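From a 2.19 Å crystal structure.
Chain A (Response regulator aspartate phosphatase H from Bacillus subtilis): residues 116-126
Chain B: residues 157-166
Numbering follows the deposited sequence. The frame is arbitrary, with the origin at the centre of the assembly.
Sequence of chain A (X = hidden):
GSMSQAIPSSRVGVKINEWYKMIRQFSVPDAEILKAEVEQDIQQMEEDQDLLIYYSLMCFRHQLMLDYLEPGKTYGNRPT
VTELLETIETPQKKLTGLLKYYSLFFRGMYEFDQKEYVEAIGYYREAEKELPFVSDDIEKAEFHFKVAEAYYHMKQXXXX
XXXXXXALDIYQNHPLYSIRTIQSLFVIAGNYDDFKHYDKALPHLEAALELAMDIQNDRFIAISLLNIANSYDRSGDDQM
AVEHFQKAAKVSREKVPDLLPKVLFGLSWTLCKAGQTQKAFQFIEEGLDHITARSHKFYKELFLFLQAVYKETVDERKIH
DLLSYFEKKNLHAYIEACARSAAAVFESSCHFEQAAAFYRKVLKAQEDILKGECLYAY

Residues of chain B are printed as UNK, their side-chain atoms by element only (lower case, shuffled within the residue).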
ATOM      1  N   GLU A 116      14.091   3.329   2.494  1.00 39.06           N
ATOM      2  CA  GLU A 116      13.299   4.541   2.339  1.00 37.84           C
ATOM      3  C   GLU A 116      11.976   4.135   1.702  1.00 41.29           C
ATOM      4  O   GLU A 116      11.772   4.314   0.501  1.00 42.59           O
ATOM      5  CB  GLU A 116      14.027   5.564   1.465  1.00 39.75           C
ATOM      6  CG  GLU A 116      15.264   6.176   2.104  1.00 40.42           C
ATOM      7  CD  GLU A 116      14.924   7.203   3.165  1.00 46.48           C
ATOM      8  OE1 GLU A 116      13.720   7.462   3.376  1.00 43.56           O
ATOM      9  OE2 GLU A 116      15.859   7.757   3.781  1.00 53.43           O
ATOM     10  N   TYR A 117      11.084   3.574   2.512  1.00 35.68           N
ATOM     11  CA  TYR A 117       9.893   2.918   1.986  1.00 38.36           C
ATOM     12  C   TYR A 117       8.877   3.878   1.378  1.00 37.59           C
ATOM     13  O   TYR A 117       8.303   3.599   0.325  1.00 36.35           O
ATOM     14  CB  TYR A 117       9.239   2.049   3.064  1.00 41.39           C
ATOM     15  CG  TYR A 117      10.083   0.862   3.473  1.00 43.27           C
ATOM     16  CD1 TYR A 117      10.924   0.239   2.561  1.00 34.23           C
ATOM     17  CD2 TYR A 117      10.050   0.375   4.772  1.00 47.29           C
ATOM     18  CE1 TYR A 117      11.697  -0.840   2.922  1.00 42.81           C
ATOM     19  CE2 TYR A 117      10.825  -0.705   5.149  1.00 49.76           C
ATOM     20  CZ  TYR A 117      11.643  -1.310   4.221  1.00 47.64           C
ATOM     21  OH  TYR A 117      12.412  -2.384   4.594  1.00 47.06           O
ATOM     22  N   VAL A 118       8.652   5.003   2.043  1.00 36.16           N
ATOM     23  CA  VAL A 118       7.741   6.011   1.524  1.00 38.12           C
ATOM     24  C   VAL A 118       8.215   6.502   0.154  1.00 40.74           C
ATOM     25  O   VAL A 118       7.437   6.555  -0.802  1.00 39.66           O
ATOM     26  CB  VAL A 118       7.581   7.179   2.510  1.00 41.48           C
ATOM     27  CG1 VAL A 118       6.908   8.362   1.838  1.00 35.15           C
ATOM     28  CG2 VAL A 118       6.790   6.722   3.737  1.00 41.76           C
ATOM     29  N   GLU A 119       9.497   6.834   0.055  1.00 40.79           N
ATOM     30  CA  GLU A 119      10.080   7.203  -1.228  1.00 39.67           C
ATOM     31  C   GLU A 119       9.869   6.094  -2.257  1.00 39.01           C
ATOM     32  O   GLU A 119       9.439   6.359  -3.377  1.00 37.09           O
ATOM     33  CB  GLU A 119      11.573   7.520  -1.083  1.00 40.45           C
ATOM     34  CG  GLU A 119      11.867   8.724  -0.193  1.00 42.82           C
ATOM     35  CD  GLU A 119      11.225  10.002  -0.708  1.00 44.75           C
ATOM     36  OE1 GLU A 119      11.306  10.257  -1.925  1.00 46.74           O
ATOM     37  OE2 GLU A 119      10.631  10.749   0.098  1.00 43.60           O
ATOM     38  N   ALA A 120      10.165   4.855  -1.871  1.00 39.46           N
ATOM     39  CA  ALA A 120      10.023   3.715  -2.779  1.00 38.95           C
ATOM     40  C   ALA A 120       8.614   3.616  -3.353  1.00 38.51           C
ATOM     41  O   ALA A 120       8.438   3.483  -4.562  1.00 36.35           O
ATOM     42  CB  ALA A 120      10.405   2.412  -2.079  1.00 33.51           C
ATOM     43  N   ILE A 121       7.618   3.674  -2.477  1.00 40.31           N
ATOM     44  CA  ILE A 121       6.218   3.602  -2.889  1.00 38.47           C
ATOM     45  C   ILE A 121       5.911   4.654  -3.955  1.00 38.58           C
ATOM     46  O   ILE A 121       5.301   4.356  -4.986  1.00 35.67           O
ATOM     47  CB  ILE A 121       5.279   3.779  -1.671  1.00 38.60           C
ATOM     48  CG1 ILE A 121       5.438   2.596  -0.709  1.00 39.17           C
ATOM     49  CG2 ILE A 121       3.827   3.923  -2.104  1.00 35.00           C
ATOM     50  CD1 ILE A 121       4.817   2.817   0.666  1.00 38.08           C
ATOM     51  N   GLY A 122       6.352   5.881  -3.701  1.00 40.00           N
ATOM     52  CA  GLY A 122       6.156   6.973  -4.632  1.00 39.97           C
ATOM     53  C   GLY A 122       6.699   6.661  -6.012  1.00 39.34           C
ATOM     54  O   GLY A 122       6.062   6.969  -7.017  1.00 39.35           O
ATOM     55  N   TYR A 123       7.878   6.049  -6.065  1.00 36.95           N
ATOM     56  CA  TYR A 123       8.463   5.675  -7.350  1.00 37.41           C
ATOM     57  C   TYR A 123       7.740   4.477  -7.964  1.00 39.75           C
ATOM     58  O   TYR A 123       7.535   4.426  -9.178  1.00 37.46           O
ATOM     59  CB  TYR A 123       9.973   5.435  -7.234  1.00 37.25           C
ATOM     60  CG  TYR A 123      10.759   6.730  -7.134  1.00 43.76           C
ATOM     61  CD1 TYR A 123      11.013   7.498  -8.266  1.00 44.36           C
ATOM     62  CD2 TYR A 123      11.227   7.191  -5.912  1.00 43.02           C
ATOM     63  CE1 TYR A 123      11.715   8.688  -8.180  1.00 45.98           C
ATOM     64  CE2 TYR A 123      11.932   8.374  -5.815  1.00 43.90           C
ATOM     65  CZ  TYR A 123      12.172   9.120  -6.948  1.00 47.49           C
ATOM     66  OH  TYR A 123      12.873  10.295  -6.846  1.00 53.85           O
ATOM     67  N   TYR A 124       7.338   3.527  -7.122  1.00 39.76           N
ATOM     68  CA  TYR A 124       6.558   2.387  -7.592  1.00 39.38           C
ATOM     69  C   TYR A 124       5.287   2.858  -8.289  1.00 41.32           C
ATOM     70  O   TYR A 124       4.923   2.344  -9.345  1.00 43.59           O
ATOM     71  CB  TYR A 124       6.186   1.449  -6.440  1.00 34.38           C
ATOM     72  CG  TYR A 124       7.341   0.665  -5.865  1.00 38.06           C
ATOM     73  CD1 TYR A 124       8.492   0.434  -6.605  1.00 36.84           C
ATOM     74  CD2 TYR A 124       7.280   0.154  -4.574  1.00 39.61           C
ATOM     75  CE1 TYR A 124       9.551  -0.284  -6.073  1.00 39.27           C
ATOM     76  CE2 TYR A 124       8.330  -0.564  -4.035  1.00 39.22           C
ATOM     77  CZ  TYR A 124       9.462  -0.780  -4.786  1.00 40.48           C
ATOM     78  OH  TYR A 124      10.503  -1.497  -4.241  1.00 40.63           O
ATOM     79  N   ARG A 125       4.609   3.832  -7.687  1.00 39.45           N
ATOM     80  CA  ARG A 125       3.368   4.350  -8.249  1.00 36.44           C
ATOM     81  C   ARG A 125       3.621   5.043  -9.590  1.00 36.92           C
ATOM     82  O   ARG A 125       2.929   4.783 -10.569  1.00 40.39           O
ATOM     83  CB  ARG A 125       2.686   5.306  -7.269  1.00 42.24           C
ATOM     84  CG  ARG A 125       2.293   4.660  -5.948  1.00 47.48           C
ATOM     85  CD  ARG A 125       1.276   3.543  -6.160  1.00 51.19           C
ATOM     86  NE  ARG A 125       0.230   3.961  -7.085  1.00 57.51           N
ATOM     87  CZ  ARG A 125      -0.837   4.671  -6.737  1.00 63.02           C
ATOM     88  NH1 ARG A 125      -1.008   5.037  -5.475  1.00 60.31           N
ATOM     89  NH2 ARG A 125      -1.736   5.014  -7.649  1.00 67.22           N
ATOM     90  N   GLU A 126       4.623   5.916  -9.632  1.00 43.46           N
ATOM     91  CA  GLU A 126       4.968   6.605 -10.871  1.00 48.18           C
ATOM     92  C   GLU A 126       5.369   5.610 -11.952  1.00 45.03           C
ATOM     93  O   GLU A 126       5.049   5.793 -13.126  1.00 41.85           O
ATOM     94  CB  GLU A 126       6.093   7.626 -10.646  1.00 47.21           C
ATOM     95  CG  GLU A 126       5.717   8.780  -9.724  1.00 54.33           C
ATOM     96  CD  GLU A 126       4.471   9.521 -10.186  1.00 63.34           C
ATOM     97  OE1 GLU A 126       3.478   9.557  -9.425  1.00 68.24           O
ATOM     98  OE2 GLU A 126       4.481  10.076 -11.305  1.00 65.32           O
TER
ATOM     99  N   UNK B 157       0.800   1.172   7.088  1.00 34.33           N
ATOM    100  CA  UNK B 157       1.234   2.461   7.607  1.00 32.37           C
ATOM    101  C   UNK B 157       2.180   3.219   6.674  1.00 32.83           C
ATOM    102  O   UNK B 157       2.151   4.448   6.632  1.00 34.73           O
ATOM    103  c   UNK B 157       1.876   2.295   9.005  1.00 32.96           C
ATOM    104  o   UNK B 157       1.015   1.501   9.836  1.00 32.34           O
ATOM    105  c   UNK B 157       2.115   3.656   9.666  1.00 30.51           C
ATOM    106  N   UNK B 158       3.017   2.496   5.931  1.00 34.20           N
ATOM    107  CA  UNK B 158       3.916   3.133   4.964  1.00 36.06           C
ATOM    108  C   UNK B 158       3.127   3.767   3.828  1.00 39.36           C
ATOM    109  O   UNK B 158       3.404   4.893   3.408  1.00 37.62           O
ATOM    110  c   UNK B 158       7.543   1.943   6.875  1.00 40.37           C
ATOM    111  n   UNK B 158       6.686   2.599   6.111  1.00 40.66           N
ATOM    112  c   UNK B 158       6.425   0.471   5.693  1.00 39.97           C
ATOM    113  c   UNK B 158       4.910   2.128   4.388  1.00 33.29           C
ATOM    114  n   UNK B 158       7.404   0.651   6.639  1.00 36.69           N
ATOM    115  c   UNK B 158       5.965   1.701   5.356  1.00 37.13           C
ATOM    116  N   UNK B 159       2.147   3.025   3.326  1.00 38.97           N
ATOM    117  CA  UNK B 159       1.296   3.503   2.248  1.00 38.41           C
ATOM    118  C   UNK B 159       0.444   4.659   2.747  1.00 37.09           C
ATOM    119  O   UNK B 159       0.192   5.613   2.019  1.00 39.42           O
ATOM    120  c   UNK B 159      -0.527   2.914   0.615  1.00 37.94           C
ATOM    121  c   UNK B 159       0.384   2.381   1.714  1.00 35.72           C
ATOM    122  c   UNK B 159       1.228   1.228   1.199  1.00 32.62           C
ATOM    123  N   UNK B 160       0.011   4.569   3.998  1.00 32.03           N
ATOM    124  CA  UNK B 160      -0.753   5.643   4.611  1.00 33.34           C
ATOM    125  C   UNK B 160       0.070   6.924   4.628  1.00 36.18           C
ATOM    126  O   UNK B 160      -0.428   7.999   4.293  1.00 33.98           O
ATOM    127  c   UNK B 160      -1.147   5.264   6.037  1.00 32.07           C
ATOM    128  o   UNK B 160      -1.894   6.300   6.652  1.00 34.19           O
ATOM    129  N   UNK B 161       1.332   6.799   5.028  1.00 35.14           N
ATOM    130  CA  UNK B 161       2.227   7.943   5.109  1.00 34.55           C
ATOM    131  C   UNK B 161       2.431   8.558   3.728  1.00 37.79           C
ATOM    132  O   UNK B 161       2.395   9.777   3.567  1.00 41.24           O
ATOM    133  s   UNK B 161       3.798   9.595   7.543  1.00 40.00           S
ATOM    134  c   UNK B 161       4.483   8.608   8.868  1.00 32.41           C
ATOM    135  c   UNK B 161       3.576   7.540   5.712  1.00 36.46           C
ATOM    136  c   UNK B 161       4.439   8.732   6.096  1.00 37.16           C
ATOM    137  N   UNK B 162       2.638   7.705   2.731  1.00 36.86           N
ATOM    138  CA  UNK B 162       2.779   8.166   1.358  1.00 39.17           C
ATOM    139  C   UNK B 162       1.617   9.072   0.985  1.00 42.19           C
ATOM    140  O   UNK B 162       1.817  10.206   0.557  1.00 40.06           O
ATOM    141  c   UNK B 162       2.291   8.035  -3.721  1.00 39.47           C
ATOM    142  c   UNK B 162       3.709   7.831  -1.815  1.00 36.71           C
ATOM    143  c   UNK B 162       2.845   6.980   0.400  1.00 36.18           C
ATOM    144  c   UNK B 162       3.533   8.173  -3.145  1.00 37.47           C
ATOM    145  c   UNK B 162       2.652   7.355  -1.051  1.00 36.70           C
ATOM    146  c   UNK B 162       1.227   7.564  -2.981  1.00 36.21           C
ATOM    147  o   UNK B 162       2.113   8.375  -5.044  1.00 47.58           O
ATOM    148  c   UNK B 162       1.412   7.227  -1.657  1.00 35.87           C
ATOM    149  N   UNK B 163       0.400   8.572   1.169  1.00 40.22           N
ATOM    150  CA  UNK B 163      -0.790   9.331   0.801  1.00 38.68           C
ATOM    151  C   UNK B 163      -1.008  10.584   1.642  1.00 38.58           C
ATOM    152  O   UNK B 163      -1.340  11.637   1.107  1.00 36.91           O
ATOM    153  n   UNK B 163      -2.556   8.014  -1.592  1.00 39.02           N
ATOM    154  c   UNK B 163      -2.561   7.012  -2.454  1.00 43.77           C
ATOM    155  c   UNK B 163      -1.918   6.226  -0.509  1.00 40.70           C
ATOM    156  c   UNK B 163      -2.033   8.443   0.837  1.00 39.26           C
ATOM    157  c   UNK B 163      -2.158   7.552  -0.356  1.00 40.86           C
ATOM    158  n   UNK B 163      -2.180   5.916  -1.820  1.00 44.67           N
ATOM    159  N   UNK B 164      -0.827  10.473   2.953  1.00 36.62           N
ATOM    160  CA  UNK B 164      -1.092  11.610   3.826  1.00 39.07           C
ATOM    161  C   UNK B 164      -0.108  12.752   3.576  1.00 43.53           C
ATOM    162  O   UNK B 164      -0.435  13.923   3.781  1.00 45.80           O
ATOM    163  c   UNK B 164      -1.070  11.215   5.320  1.00 33.83           C
ATOM    164  c   UNK B 164      -1.788  12.273   6.156  1.00 30.48           C
ATOM    165  c   UNK B 164       0.364  11.009   5.811  1.00 33.40           C
ATOM    166  c   UNK B 164      -3.214  12.520   5.727  1.00 29.39           C
ATOM    167  N   UNK B 165       1.096  12.412   3.129  1.00 41.17           N
ATOM    168  CA  UNK B 165       2.089  13.430   2.813  1.00 47.13           C
ATOM    169  C   UNK B 165       1.720  14.196   1.545  1.00 52.39           C
ATOM    170  O   UNK B 165       2.119  15.349   1.371  1.00 53.28           O
ATOM    171  c   UNK B 165       3.486  12.818   2.687  1.00 49.50           C
ATOM    172  c   UNK B 165       4.161  12.351   3.982  1.00 47.78           C
ATOM    173  c   UNK B 165       5.507  11.711   3.674  1.00 43.63           C
ATOM    174  c   UNK B 165       4.329  13.511   4.957  1.00 50.42           C
ATOM    175  N   UNK B 166       0.958  13.559   0.661  1.00 50.58           N
ATOM    176  CA  UNK B 166       0.476  14.240  -0.541  1.00 57.62           C
ATOM    177  C   UNK B 166      -0.680  15.169  -0.198  1.00 57.52           C
ATOM    178  O   UNK B 166      -0.808  16.253  -0.766  1.00 62.63           O
ATOM    179  c   UNK B 166       0.753  11.585  -3.366  1.00 67.16           C
ATOM    180  c   UNK B 166       1.169  12.386  -2.152  1.00 64.72           C
ATOM    181  n   UNK B 166       0.631  12.255  -4.508  1.00 70.84           N
ATOM    182  o   UNK B 166       0.544  10.376  -3.281  1.00 65.09           O
ATOM    183  c   UNK B 166       0.040  13.235  -1.606  1.00 58.81           C
TER
HETATM  184  O   HOH W   1       4.089   8.860  -7.023  1.00 43.91           O
HETATM  185  O   HOH W   2      -0.661   3.866  -3.339  1.00 39.47           O

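Position 157 of chain B carries one carbon that bears an oxygen and a second carbon, three side-chain atoms forked at the first. They make no contact with the 116-126 stretch; a beta-branched hydroxyl makes it Thr B157.

Position 158 has one carbon, then a five-membered ring of three carbons and two nitrogens. The ring offers a face to Tyr A117, whose edge points toward it, and one ring nitrogen lies 3.3 Å from CD2 of Tyr A117, with the ring planes at 69°. CB of Tyr A117 also sits over that face, 4.0 Å from the ring centroid. Such a ring is histidine, His B158, and the nitrogen is NE2.

At position 159, three carbons fork at the first. The CA-to-CB bond points away from the 116-126 stretch, yet one methyl comes within 4.0 Å of CD1 of Ile A121. This is Val B159, and the methyl is CG2.

Position 160 shows one carbon and one oxygen, directed away and making no contact with the 116-126 stretch: Ser B160.

Position 161 is an unbranched run of two carbons, a sulfur and a carbon. Its CB lies 3.9 Å from CG2 of Val A118, while the end of the chain leads away. The sulfur within an unbranched chain identifies Met B161.

Position 162 bears one carbon and a ring of six carbons carrying an oxygen. Ile A121 places CG2 over one ring face, 4.0 Å from the centroid, and a ring carbon comes 3.2 Å from CA of Gly A122. That glycine has no side chain, and an ideal CB there would sit tight against the same ring carbon, so its absence leaves room for the ring. Beyond it, CG of Arg A125 is 3.8 Å from the ring's oxygen. The residue is Tyr B162, the close carbon is CE1 and the oxygen OH; it gives up more area to the other helix than any other residue here.

Position 163 repeats the five-membered ring with two nitrogens. One ring carbon approaches the guanidinium edge at NH1 of Arg A125, 3.9 Å away, and a water joins a ring nitrogen to that NH1, the bond to the arginine being weak. This is His B163, with CE1 the carbon and NE2 the nitrogen.

Position 164 has four carbons forked at the first, one arm two carbons long, and makes no contact with the 116-126 stretch: Ile B164. Position 165 has four carbons forked at the second, one terminal carbon 4.1 Å from CG1 of Val A118; it is Leu B165. Position 166 has three carbons, the last bearing an oxygen and a nitrogen, and makes no contact with the 116-126 stretch: Gln B166.

The helices cross at -72°, and each sends a knob into the other. Val A118 enters a hole formed by His B158, Met B161, Tyr B162 and Leu B165; Tyr B162 enters one formed by Val A118, Ile A121, Gly A122 and Arg A125. No direct hydrogen bond joins the stretches. Instead, a water accepts from OH of Tyr B162 and donates to O of Gly A122 and OE1 of Glu A126, giving the hydroxyl end of the tyrosine knob a polar tether.

Chain B 157-166: THVSMYHILQ
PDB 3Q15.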